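Long-range contacts in sulfate transporter 4.1, chloroplastic (Arabidopsis thaliana, PDB 7LHV), which cotransports sulfate with protons across the membrane and may take part in regulating sulfate assimilation: residues Q146-S156 / Y385-S394; S309-L318 / L420-Q431. All coordinates share one frame; numbering follows the deposited sequence. Where two conformers were deposited one is given.

The chain first enters contact 1 at 146-156, just after helix 125-141. It then runs through a mostly helical stretch to 309-318, in the loop between helices 284-300 and 330-358. Residues 385-394 return to 146-156 and close contact 1, a loop of 228 intervening residues. Residues 420-431 close contact 2 over 101 intervening residues. The segments alternate, so the two closures cross and neither nests in the other. Contact 1 is buried and joins two short strands, each followed by a helix. Contact 2 lies on the surface near the C-terminal part of helix 406-426. Their centres are about 22 Å apart and they do not touch. Helices 391-399 and 406-426 follow each other and link them.

Contact 1 (Q146-S156 / Y385-S394); sequences QLAIGPVALVS and YPATGSFSRS. With SO4 (sulfate ion), chain D.
Ser156 OG lies at the edge of the Tyr385 ring, in its plane, and accepts a hydrogen bond from Tyr385 OH at 2.6 Å. Pro151 CB approaches the same hydroxyl obliquely to the ring. The Arg393 guanidinium turns an edge to Pro151 O. NH1 gives it a weak hydrogen bond; the shorter approach of NH2 is doubtful. Ser390 CB lies over one face. With chi1 at -66°, Ser156 OG lies beside its backbone N, and both donate hydrogen bonds to Val152 O from opposite faces of its plane, OG at 2.8 Å. With alanine in place of Ser156, the Tyr385 hydroxyl would probably lose this acceptor and Val152 O one of its two donors. Ser394 OG accepts a nearly straight bond from Ala148 N (3.1 Å, 174°). Gly150 and Thr388 form an antiparallel hydrogen-bonded pair, both bonds weak. A sulfate ion sits between the two helix starts, held by Ala153 N, Phe391 N and Ser392 OG. Its position is consistent with the SLC26 substrate site, and the helix dipoles probably favour an anion. Strands 149-150 and 388-389 lead into helices 153-166 and 391-399. Tyr138 of helix 125-141 packs on Leu147, and Met108 of helix 91-119 on Arg393.

Contact 2 (S309-L318 / L420-Q431); sequences SLVGEIPQGL and LFLTPMFKYIPQ
Val311 stands against the type I beta turn Phe426 to Ile429. Its CG1 faces Ile429 O and its CG2 faces Phe426 O. CG2 falls between the backbone N and the carbonyl carbon, which points it at the turn. The backbones join on both sides of Leu310. Gln431 N donates to Ser309 O (2.8 Å, 167°), and Val311 N donates to Ile429 O at 3.1 Å. Together they form a single bridge of Leu310 with Pro430. Leu310 reaches the turn through CB, 3.5 Å from Lys427 O. Lys427 CB meets Gly312 O, 3.2 Å away. Beyond CG the lysine chain is extended and leads away from the loop, and CG itself lies over the centre of the Tyr428 ring. A separate cation-pi contact joins Tyr428 to Lys301. Here the loop between helices 284-300 and 330-358 runs along the C-terminal part of a predicted transmembrane helix of the sulfate permease family. That helix has a wider pi-type turn at 420-422 and a kink at Pro424 and Met425.

Further along, Ile314 points toward the helix and divides its branches. CG2 meets Thr423 CB at 4.0 Å, and CD1 reaches Phe426 CB at 3.7 Å. Gln316 has CG anti to the backbone N (chi1 -180°) and an extended chain, which carries it across Thr423 at about a right angle. Its CG lies 3.2 Å from Thr423 OG1, and its OE1 lies 3.6 Å from Pro424 CG. Leu318 and Leu420 touch loosely through CG and CD2. Phe426 also packs on Val110 and Met114 of helix 91-119 and on Leu128 of helix 125-141. Ile125 of helix 125-141 touches Ile314 and Pro315.

Contact 1 (Q146-S156 / Y385-S394)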
loop_
_atom_site.group_PDB
_atom_site.type_symbol
_atom_site.label_atom_id
_atom_site.label_comp_id
_atom_site.label_asym_id
_atom_site.label_seq_id
_atom_site.Cartn_x
_atom_site.Cartn_y
_atom_site.Cartn_z
ATOM N N GLN A 146 18.073 26.665 8.649
ATOM C CA GLN A 146 19.189 26.532 7.728
ATOM C C GLN A 146 18.787 26.077 6.335
ATOM O O GLN A 146 19.639 26.076 5.440
ATOM C CB GLN A 146 20.241 25.552 8.274
ATOM C CG GLN A 146 21.076 26.060 9.443
ATOM C CD GLN A 146 20.285 26.208 10.719
ATOM O OE1 GLN A 146 20.174 27.299 11.273
ATOM N NE2 GLN A 146 19.727 25.103 11.200
ATOM N N LEU A 147 17.536 25.684 6.124
ATOM C CA LEU A 147 17.118 25.197 4.817
ATOM C C LEU A 147 17.100 26.328 3.799
ATOM O O LEU A 147 16.648 27.438 4.087
ATOM C CB LEU A 147 15.738 24.550 4.906
ATOM C CG LEU A 147 15.275 23.806 3.656
ATOM C CD1 LEU A 147 15.972 22.473 3.551
ATOM C CD2 LEU A 147 13.777 23.616 3.669
ATOM N N ALA A 148 17.591 26.036 2.599
ATOM C CA ALA A 148 17.620 26.991 1.500
ATOM C C ALA A 148 16.576 26.596 0.467
ATOM O O ALA A 148 16.560 25.454 -0.001
ATOM C CB ALA A 148 19.007 27.051 0.863
ATOM N N ILE A 149 15.718 27.547 0.103
ATOM C CA ILE A 149 14.557 27.302 -0.744
ATOM C C ILE A 149 14.820 27.896 -2.119
ATOM O O ILE A 149 15.267 29.043 -2.233
ATOM C CB ILE A 149 13.282 27.891 -0.118
ATOM C CG1 ILE A 149 12.829 27.006 1.035
ATOM C CG2 ILE A 149 12.178 28.012 -1.144
ATOM C CD1 ILE A 149 12.612 25.580 0.625
ATOM N N GLY A 150 14.552 27.114 -3.161
ATOM C CA GLY A 150 14.752 27.559 -4.516
ATOM C C GLY A 150 14.680 26.413 -5.501
ATOM O O GLY A 150 14.251 25.306 -5.165
ATOM N N PRO A 151 15.083 26.663 -6.745
ATOM C CA PRO A 151 15.117 25.585 -7.735
ATOM C C PRO A 151 16.088 24.489 -7.330
ATOM O O PRO A 151 17.151 24.752 -6.765
ATOM C CB PRO A 151 15.577 26.294 -9.015
ATOM C CG PRO A 151 15.320 27.734 -8.778
ATOM C CD PRO A 151 15.507 27.949 -7.317
ATOM N N VAL A 152 15.713 23.247 -7.626
ATOM C CA VAL A 152 16.578 22.094 -7.422
ATOM C C VAL A 152 16.574 21.271 -8.703
ATOM O O VAL A 152 15.718 21.437 -9.574
ATOM C CB VAL A 152 16.149 21.231 -6.218
ATOM C CG1 VAL A 152 16.140 22.061 -4.952
ATOM C CG2 VAL A 152 14.793 20.619 -6.461
ATOM N N ALA A 153 17.565 20.387 -8.819
ATOM C CA ALA A 153 17.723 19.619 -10.049
ATOM C C ALA A 153 16.544 18.680 -10.282
ATOM O O ALA A 153 16.022 18.595 -11.399
ATOM C CB ALA A 153 19.033 18.835 -10.010
ATOM N N LEU A 154 16.098 17.981 -9.238
ATOM C CA LEU A 154 15.073 16.958 -9.416
ATOM C C LEU A 154 13.718 17.574 -9.745
ATOM O O LEU A 154 13.016 17.108 -10.650
ATOM C CB LEU A 154 14.981 16.089 -8.164
ATOM C CG LEU A 154 14.068 14.870 -8.269
ATOM C CD1 LEU A 154 14.509 13.988 -9.414
ATOM C CD2 LEU A 154 14.071 14.095 -6.967
ATOM N N VAL A 155 13.323 18.615 -9.011
ATOM C CA VAL A 155 12.038 19.252 -9.273
ATOM C C VAL A 155 12.042 19.913 -10.645
ATOM O O VAL A 155 11.036 19.890 -11.360
ATOM C CB VAL A 155 11.696 20.248 -8.153
ATOM C CG1 VAL A 155 10.583 21.177 -8.579
ATOM C CG2 VAL A 155 11.301 19.500 -6.897
ATOM N N SER A 156 13.173 20.501 -11.039
ATOM C CA SER A 156 13.279 21.065 -12.380
ATOM C C SER A 156 13.140 19.984 -13.444
ATOM O O SER A 156 12.485 20.194 -14.470
ATOM C CB SER A 156 14.605 21.806 -12.538
ATOM O OG SER A 156 14.658 22.941 -11.693
ATOM N N TYR A 385 8.042 28.923 -10.419
ATOM C CA TYR A 385 7.803 27.500 -10.589
ATOM C C TYR A 385 8.312 26.740 -9.366
ATOM O O TYR A 385 9.107 27.281 -8.590
ATOM C CB TYR A 385 8.459 27.006 -11.892
ATOM C CG TYR A 385 9.911 26.595 -11.827
ATOM C CD1 TYR A 385 10.926 27.519 -12.029
ATOM C CD2 TYR A 385 10.267 25.271 -11.616
ATOM C CE1 TYR A 385 12.251 27.139 -11.989
ATOM C CE2 TYR A 385 11.588 24.885 -11.574
ATOM C CZ TYR A 385 12.574 25.822 -11.763
ATOM O OH TYR A 385 13.890 25.435 -11.723
ATOM N N PRO A 386 7.862 25.497 -9.143
ATOM C CA PRO A 386 7.971 24.899 -7.803
ATOM C C PRO A 386 9.388 24.929 -7.242
ATOM O O PRO A 386 10.365 24.663 -7.944
ATOM C CB PRO A 386 7.497 23.461 -8.022
ATOM C CG PRO A 386 6.626 23.524 -9.184
ATOM C CD PRO A 386 7.192 24.576 -10.079
ATOM N N ALA A 387 9.484 25.255 -5.956
ATOM C CA ALA A 387 10.754 25.384 -5.261
ATOM C C ALA A 387 10.705 24.584 -3.970
ATOM O O ALA A 387 9.761 24.726 -3.186
ATOM C CB ALA A 387 11.067 26.851 -4.957
ATOM N N THR A 388 11.720 23.749 -3.748
ATOM C CA THR A 388 11.815 22.973 -2.518
ATOM C C THR A 388 13.195 23.131 -1.892
ATOM O O THR A 388 14.008 23.929 -2.366
ATOM C CB THR A 388 11.524 21.494 -2.780
ATOM O OG1 THR A 388 12.417 21.001 -3.785
ATOM C CG2 THR A 388 10.091 21.305 -3.247
ATOM N N GLY A 389 13.465 22.378 -0.830
ATOM C CA GLY A 389 14.762 22.454 -0.185
ATOM C C GLY A 389 15.868 21.899 -1.062
ATOM O O GLY A 389 15.665 20.993 -1.868
ATOM N N SER A 390 17.062 22.456 -0.893
ATOM C CA SER A 390 18.219 22.107 -1.707
ATOM C C SER A 390 19.234 21.354 -0.862
ATOM O O SER A 390 19.608 21.813 0.217
ATOM C CB SER A 390 18.863 23.359 -2.300
ATOM O OG SER A 390 17.903 24.150 -2.970
ATOM N N PHE A 391 19.672 20.195 -1.360
ATOM C CA PHE A 391 20.701 19.430 -0.663
ATOM C C PHE A 391 22.017 20.194 -0.612
ATOM O O PHE A 391 22.718 20.167 0.405
ATOM C CB PHE A 391 20.908 18.079 -1.345
ATOM C CG PHE A 391 19.856 17.060 -1.020
ATOM C CD1 PHE A 391 19.991 16.227 0.077
ATOM C CD2 PHE A 391 18.741 16.919 -1.828
ATOM C CE1 PHE A 391 19.025 15.286 0.370
ATOM C CE2 PHE A 391 17.775 15.979 -1.540
ATOM C CZ PHE A 391 17.916 15.162 -0.440
ATOM N N SER A 392 22.370 20.873 -1.704
ATOM C CA SER A 392 23.651 21.566 -1.773
ATOM C C SER A 392 23.606 22.900 -1.040
ATOM O O SER A 392 24.490 23.209 -0.233
ATOM C CB SER A 392 24.042 21.786 -3.235
ATOM O OG SER A 392 24.042 20.568 -3.956
ATOM N N ARG A 393 22.581 23.705 -1.319
ATOM C CA ARG A 393 22.518 25.047 -0.752
ATOM C C ARG A 393 22.256 25.007 0.748
ATOM O O ARG A 393 22.807 25.822 1.494
ATOM C CB ARG A 393 21.449 25.863 -1.473
ATOM C CG ARG A 393 21.893 26.391 -2.823
ATOM C CD ARG A 393 20.950 27.458 -3.323
ATOM N NE ARG A 393 19.604 26.927 -3.493
ATOM C CZ ARG A 393 19.176 26.310 -4.584
ATOM N NH1 ARG A 393 19.960 26.140 -5.635
ATOM N NH2 ARG A 393 17.931 25.846 -4.620
ATOM N N SER A 394 21.421 24.075 1.210
ATOM C CA SER A 394 21.189 23.954 2.647
ATOM C C SER A 394 22.462 23.552 3.372
ATOM O O SER A 394 22.758 24.071 4.452
ATOM C CB SER A 394 20.079 22.948 2.928
ATOM O OG SER A 394 18.903 23.287 2.221
HETATM S S SO4 D . 20.237 20.254 -5.318
HETATM O O1 SO4 D . 21.589 19.718 -5.215
HETATM O O2 SO4 D . 19.511 19.969 -4.087
HETATM O O3 SO4 D . 19.552 19.621 -6.437
HETATM O O4 SO4 D . 20.297 21.696 -5.534
#

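Contact 2 (S309-L318 / L420-Q431)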
loop_
_atom_site.group_PDB
_atom_site.type_symbol
_atom_site.label_atom_id
_atom_site.label_comp_id
_atom_site.label_asym_id
_atom_site.label_seq_id
_atom_site.Cartn_x
_atom_site.Cartn_y
_atom_site.Cartn_z
ATOM N N SER A 309 26.593 29.722 -28.009
ATOM C CA SER A 309 25.292 30.364 -27.897
ATOM C C SER A 309 25.165 31.035 -26.538
ATOM O O SER A 309 25.584 30.479 -25.518
ATOM C CB SER A 309 24.159 29.352 -28.091
ATOM O OG SER A 309 22.894 29.982 -28.000
ATOM N N LEU A 310 24.591 32.230 -26.532
ATOM C CA LEU A 310 24.371 32.996 -25.318
ATOM C C LEU A 310 22.906 32.911 -24.905
ATOM O O LEU A 310 22.033 32.552 -25.696
ATOM C CB LEU A 310 24.780 34.456 -25.523
ATOM C CG LEU A 310 26.059 34.682 -26.332
ATOM C CD1 LEU A 310 26.311 36.168 -26.515
ATOM C CD2 LEU A 310 27.253 34.012 -25.674
ATOM N N VAL A 311 22.644 33.248 -23.639
ATOM C CA VAL A 311 21.286 33.142 -23.121
ATOM C C VAL A 311 20.361 34.183 -23.733
ATOM O O VAL A 311 19.135 34.050 -23.635
ATOM C CB VAL A 311 21.276 33.259 -21.587
ATOM C CG1 VAL A 311 22.078 32.135 -20.964
ATOM C CG2 VAL A 311 21.809 34.604 -21.165
ATOM N N GLY A 312 20.908 35.219 -24.358
ATOM C CA GLY A 312 20.092 36.240 -24.974
ATOM C C GLY A 312 19.585 37.260 -23.973
ATOM O O GLY A 312 19.948 37.268 -22.795
ATOM N N GLU A 313 18.719 38.142 -24.472
ATOM C CA GLU A 313 18.171 39.207 -23.643
ATOM C C GLU A 313 17.338 38.630 -22.507
ATOM O O GLU A 313 16.563 37.690 -22.701
ATOM C CB GLU A 313 17.324 40.155 -24.492
ATOM C CG GLU A 313 18.115 40.955 -25.514
ATOM C CD GLU A 313 18.385 40.176 -26.787
ATOM O OE1 GLU A 313 17.900 39.031 -26.901
ATOM O OE2 GLU A 313 19.081 40.711 -27.675
ATOM N N ILE A 314 17.504 39.198 -21.317
ATOM C CA ILE A 314 16.802 38.765 -20.118
ATOM C C ILE A 314 15.996 39.950 -19.601
ATOM O O ILE A 314 16.550 41.042 -19.454
ATOM C CB ILE A 314 17.761 38.250 -19.028
ATOM C CG1 ILE A 314 18.129 36.790 -19.299
ATOM C CG2 ILE A 314 17.145 38.390 -17.649
ATOM C CD1 ILE A 314 19.182 36.245 -18.367
ATOM N N PRO A 315 14.700 39.792 -19.335
ATOM C CA PRO A 315 13.904 40.925 -18.848
ATOM C C PRO A 315 14.394 41.418 -17.494
ATOM O O PRO A 315 14.852 40.644 -16.652
ATOM C CB PRO A 315 12.487 40.348 -18.756
ATOM C CG PRO A 315 12.683 38.875 -18.643
ATOM C CD PRO A 315 13.899 38.563 -19.457
ATOM N N GLN A 316 14.281 42.727 -17.291
ATOM C CA GLN A 316 14.765 43.387 -16.090
ATOM C C GLN A 316 13.594 43.830 -15.227
ATOM O O GLN A 316 12.621 44.398 -15.731
ATOM C CB GLN A 316 15.630 44.600 -16.441
ATOM C CG GLN A 316 16.177 45.338 -15.233
ATOM C CD GLN A 316 16.979 46.565 -15.616
ATOM O OE1 GLN A 316 17.547 46.634 -16.705
ATOM N NE2 GLN A 316 17.029 47.540 -14.718
ATOM N N GLY A 317 13.691 43.570 -13.927
ATOM C CA GLY A 317 12.673 44.021 -13.002
ATOM C C GLY A 317 12.060 42.908 -12.179
ATOM O O GLY A 317 12.125 41.735 -12.558
ATOM N N LEU A 318 11.464 43.269 -11.047
ATOM C CA LEU A 318 10.827 42.287 -10.189
ATOM C C LEU A 318 9.558 41.749 -10.849
ATOM O O LEU A 318 8.898 42.455 -11.614
ATOM C CB LEU A 318 10.484 42.907 -8.839
ATOM C CG LEU A 318 11.630 43.614 -8.115
ATOM C CD1 LEU A 318 11.140 44.241 -6.825
ATOM C CD2 LEU A 318 12.767 42.648 -7.848
ATOM N N LEU A 420 17.230 43.651 -10.248
ATOM C CA LEU A 420 17.232 45.086 -10.470
ATOM C C LEU A 420 18.480 45.581 -11.181
ATOM O O LEU A 420 18.425 46.625 -11.838
ATOM C CB LEU A 420 17.090 45.827 -9.138
ATOM C CG LEU A 420 15.734 45.706 -8.442
ATOM C CD1 LEU A 420 15.798 46.302 -7.048
ATOM C CD2 LEU A 420 14.649 46.376 -9.264
ATOM N N PHE A 421 19.605 44.872 -11.073
ATOM C CA PHE A 421 20.850 45.472 -11.538
ATOM C C PHE A 421 21.705 44.557 -12.405
ATOM O O PHE A 421 22.458 45.039 -13.257
ATOM C CB PHE A 421 21.670 45.954 -10.340
ATOM C CG PHE A 421 20.915 46.867 -9.418
ATOM C CD1 PHE A 421 20.480 48.106 -9.857
ATOM C CD2 PHE A 421 20.640 46.488 -8.117
ATOM C CE1 PHE A 421 19.785 48.949 -9.014
ATOM C CE2 PHE A 421 19.944 47.328 -7.269
ATOM C CZ PHE A 421 19.517 48.559 -7.720
ATOM N N LEU A 422 21.605 43.245 -12.206
ATOM C CA LEU A 422 22.521 42.319 -12.857
ATOM C C LEU A 422 21.951 41.669 -14.109
ATOM O O LEU A 422 22.694 40.987 -14.822
ATOM C CB LEU A 422 22.951 41.228 -11.872
ATOM C CG LEU A 422 23.866 41.660 -10.725
ATOM C CD1 LEU A 422 24.664 40.477 -10.213
ATOM C CD2 LEU A 422 24.793 42.781 -11.166
ATOM N N THR A 423 20.664 41.860 -14.399
ATOM C CA THR A 423 20.089 41.274 -15.606
ATOM C C THR A 423 20.724 41.766 -16.905
ATOM O O THR A 423 20.907 40.934 -17.811
ATOM C CB THR A 423 18.568 41.482 -15.616
ATOM O OG1 THR A 423 18.261 42.880 -15.622
ATOM C CG2 THR A 423 17.936 40.829 -14.401
ATOM N N PRO A 424 21.056 43.053 -17.090
ATOM C CA PRO A 424 21.685 43.445 -18.363
ATOM C C PRO A 424 23.003 42.739 -18.632
ATOM O O PRO A 424 23.324 42.471 -19.796
ATOM C CB PRO A 424 21.881 44.960 -18.207
ATOM C CG PRO A 424 20.919 45.362 -17.157
ATOM C CD PRO A 424 20.905 44.220 -16.203
ATOM N N MET A 425 23.776 42.429 -17.593
ATOM C CA MET A 425 25.049 41.745 -17.768
ATOM C C MET A 425 24.899 40.240 -17.922
ATOM O O MET A 425 25.888 39.564 -18.221
ATOM C CB MET A 425 25.974 42.046 -16.588
ATOM C CG MET A 425 26.305 43.519 -16.418
ATOM S SD MET A 425 27.668 44.054 -17.470
ATOM C CE MET A 425 26.887 45.374 -18.396
ATOM N N PHE A 426 23.696 39.698 -17.723
ATOM C CA PHE A 426 23.502 38.257 -17.804
ATOM C C PHE A 426 23.381 37.750 -19.233
ATOM O O PHE A 426 23.514 36.544 -19.455
ATOM C CB PHE A 426 22.256 37.850 -17.017
ATOM C CG PHE A 426 22.457 37.837 -15.533
ATOM C CD1 PHE A 426 23.731 37.838 -14.994
ATOM C CD2 PHE A 426 21.373 37.827 -14.675
ATOM C CE1 PHE A 426 23.920 37.827 -13.630
ATOM C CE2 PHE A 426 21.556 37.816 -13.310
ATOM C CZ PHE A 426 22.831 37.816 -12.787
ATOM N N LYS A 427 23.150 38.636 -20.205
ATOM C CA LYS A 427 22.926 38.202 -21.579
ATOM C C LYS A 427 24.190 37.703 -22.264
ATOM O O LYS A 427 24.095 37.127 -23.352
ATOM C CB LYS A 427 22.312 39.340 -22.397
ATOM C CG LYS A 427 23.215 40.545 -22.582
ATOM C CD LYS A 427 22.505 41.637 -23.362
ATOM C CE LYS A 427 23.400 42.845 -23.563
ATOM N NZ LYS A 427 22.719 43.927 -24.322
ATOM N N TYR A 428 25.361 37.903 -21.666
ATOM C CA TYR A 428 26.612 37.424 -22.235
ATOM C C TYR A 428 27.018 36.053 -21.710
ATOM O O TYR A 428 28.094 35.565 -22.069
ATOM C CB TYR A 428 27.737 38.425 -21.957
ATOM C CG TYR A 428 27.410 39.844 -22.353
ATOM C CD1 TYR A 428 27.060 40.159 -23.658
ATOM C CD2 TYR A 428 27.456 40.871 -21.421
ATOM C CE1 TYR A 428 26.764 41.456 -24.023
ATOM C CE2 TYR A 428 27.160 42.172 -21.777
ATOM C CZ TYR A 428 26.815 42.459 -23.079
ATOM O OH TYR A 428 26.521 43.753 -23.439
ATOM N N ILE A 429 26.198 35.427 -20.874
ATOM C CA ILE A 429 26.523 34.124 -20.302
ATOM C C ILE A 429 26.301 33.045 -21.354
ATOM O O ILE A 429 25.190 32.927 -21.890
ATOM C CB ILE A 429 25.688 33.842 -19.044
ATOM C CG1 ILE A 429 26.041 34.830 -17.935
ATOM C CG2 ILE A 429 25.903 32.416 -18.577
ATOM C CD1 ILE A 429 25.192 34.676 -16.698
ATOM N N PRO A 430 27.313 32.250 -21.689
ATOM C CA PRO A 430 27.102 31.150 -22.635
ATOM C C PRO A 430 26.191 30.081 -22.054
ATOM O O PRO A 430 26.139 29.864 -20.843
ATOM C CB PRO A 430 28.517 30.605 -22.869
ATOM C CG PRO A 430 29.436 31.688 -22.408
ATOM C CD PRO A 430 28.723 32.369 -21.288
ATOM N N GLN A 431 25.455 29.413 -22.944
ATOM C CA GLN A 431 24.583 28.327 -22.510
ATOM C C GLN A 431 25.380 27.104 -22.081
ATOM O O GLN A 431 24.944 26.358 -21.194
ATOM C CB GLN A 431 23.605 27.962 -23.626
ATOM C CG GLN A 431 22.696 29.101 -24.039
ATOM C CD GLN A 431 21.819 28.745 -25.220
ATOM O OE1 GLN A 431 21.356 29.620 -25.947
ATOM N NE2 GLN A 431 21.579 27.455 -25.411
#